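Local coordinates for protein ribonucleoside-diphosphate reductase (Pseudomonas aeruginosa, PDB 5IM3) that probably supplies the precursors for DNA synthesis by reducing ribonucleoside diphosphates to the corresponding deoxyribonucleotides, under allosteric control by bound nucleotides, at residues L430-V433 against N434-V438. Residues are numbered along the deposited sequence; the frame is centred on the assembly and turned at random.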
loop_
_atom_site.group_PDB
_atom_site.type_symbol
_atom_site.label_atom_id
_atom_site.label_comp_id
_atom_site.label_asym_id
_atom_site.label_seq_id
_atom_site.Cartn_x
_atom_site.Cartn_y
_atom_site.Cartn_z
ATOM N N LEU A 430 15.080 12.312 -31.174
ATOM C CA LEU A 430 13.734 12.719 -30.788
ATOM C C LEU A 430 13.765 13.875 -29.808
ATOM O O LEU A 430 12.851 14.699 -29.786
ATOM C CB LEU A 430 12.970 11.539 -30.193
ATOM C CG LEU A 430 12.671 10.441 -31.209
ATOM C CD1 LEU A 430 12.013 9.256 -30.520
ATOM C CD2 LEU A 430 11.783 10.973 -32.325
ATOM N N LYS A 431 14.824 13.965 -29.005
ATOM C CA LYS A 431 14.979 15.114 -28.129
ATOM C C LYS A 431 15.137 16.400 -28.932
ATOM O O LYS A 431 14.649 17.457 -28.528
ATOM C CB LYS A 431 16.173 14.906 -27.201
ATOM C CG LYS A 431 16.477 16.111 -26.328
ATOM C CD LYS A 431 15.433 16.274 -25.230
ATOM C CE LYS A 431 15.635 15.239 -24.138
ATOM N NZ LYS A 431 14.838 15.572 -22.936
ATOM N N VAL A 432 15.844 16.326 -30.063
ATOM C CA VAL A 432 15.949 17.487 -30.941
ATOM C C VAL A 432 14.579 17.839 -31.514
ATOM O O VAL A 432 14.209 19.009 -31.597
ATOM C CB VAL A 432 16.976 17.220 -32.056
ATOM C CG1 VAL A 432 17.080 18.419 -32.991
ATOM C CG2 VAL A 432 18.347 16.890 -31.449
ATOM N N VAL A 433 13.810 16.829 -31.921
ATOM C CA VAL A 433 12.438 17.057 -32.376
ATOM C C VAL A 433 11.639 17.744 -31.282
ATOM O O VAL A 433 10.966 18.754 -31.509
ATOM C CB VAL A 433 11.784 15.726 -32.789
ATOM C CG1 VAL A 433 10.296 15.925 -33.067
ATOM C CG2 VAL A 433 12.490 15.135 -33.995
ATOM N N ASN A 434 11.701 17.181 -30.073
ATOM C CA ASN A 434 10.935 17.703 -28.951
ATOM C C ASN A 434 11.201 19.186 -28.735
ATOM O O ASN A 434 10.268 19.971 -28.536
ATOM C CB ASN A 434 11.286 16.903 -27.696
ATOM C CG ASN A 434 10.541 17.376 -26.476
ATOM O OD1 ASN A 434 9.454 16.888 -26.170
ATOM N ND2 ASN A 434 11.122 18.333 -25.766
ATOM N N ASP A 435 12.474 19.592 -28.782
ATOM C CA ASP A 435 12.818 20.986 -28.540
ATOM C C ASP A 435 12.519 21.873 -29.738
ATOM O O ASP A 435 12.386 23.089 -29.569
ATOM C CB ASP A 435 14.292 21.101 -28.155
ATOM C CG ASP A 435 14.595 20.442 -26.821
ATOM O OD1 ASP A 435 14.052 19.346 -26.557
ATOM O OD2 ASP A 435 15.371 21.019 -26.031
ATOM N N THR A 436 12.407 21.295 -30.933
ATOM C CA THR A 436 11.947 22.063 -32.084
ATOM C C THR A 436 10.463 22.384 -31.959
ATOM O O THR A 436 10.036 23.503 -32.256
ATOM C CB THR A 436 12.233 21.284 -33.367
ATOM O OG1 THR A 436 13.650 21.159 -33.535
ATOM C CG2 THR A 436 11.631 21.979 -34.585
ATOM N N ALA A 437 9.663 21.418 -31.504
ATOM C CA ALA A 437 8.244 21.673 -31.288
ATOM C C ALA A 437 8.035 22.781 -30.258
ATOM O O ALA A 437 7.144 23.625 -30.417
ATOM C CB ALA A 437 7.552 20.383 -30.862
ATOM N N VAL A 438 8.861 22.807 -29.208
ATOM C CA VAL A 438 8.805 23.904 -28.244
ATOM C C VAL A 438 9.216 25.219 -28.900
ATOM O O VAL A 438 8.634 26.275 -28.620
ATOM C CB VAL A 438 9.685 23.591 -27.020
ATOM C CG1 VAL A 438 9.754 24.792 -26.086
ATOM C CG2 VAL A 438 9.158 22.376 -26.270
#
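The carbonyl oxygen of V432 takes two donors from T436, one turn further along the helix: the backbone N of T436 at 3.0 Å and its hydroxyl OG1, which lies 2.9 Å from V432 O. The two come in from opposite faces of the carbonyl plane. With OG1 beside its own backbone N (chi1 -65°), the threonine side chain is folded back over the preceding turn, which lets a hydroxyl sit inside a helix. T436 OG1 is also hydrogen-bonded to Y386 OH of the second subunit, so threonine suits this buried place at the dimer interface. On either side of this pair the regular i to i+4 bonding of helix 427-440 continues, with N434 N to L430 O at 2.8 Å and A437 N to V433 O at 3.0 Å. This helix belongs to the barrel domain of the reductase large chain, and V440, near its end, helps bind a dATP. V432, V433 and T436 pack on I389 of helix 382-395, while L430 and V433 reach W406; branched and aliphatic side chains fill these buried faces. K431 and D435, more polar, also face the second subunit. The bend at chi2 of K431 (73°) brings its CD within 3.6 Å of D435 OD1, yet lysine's long, flexible chain carries NZ on to the backbone carbonyl oxygens of D474 and R477. D435 OD1 receives N434 ND2 at 3.2 Å along an almost straight N-H direction (174°), from above the carboxylate plane. An asparagine fits here because its amide works both ways, N434 OD1 accepting from the backbone N of D480. D435 OD2 lies close to D435 OD2 of the second subunit, a like-charge approach that could raise the carboxylates' proton affinity.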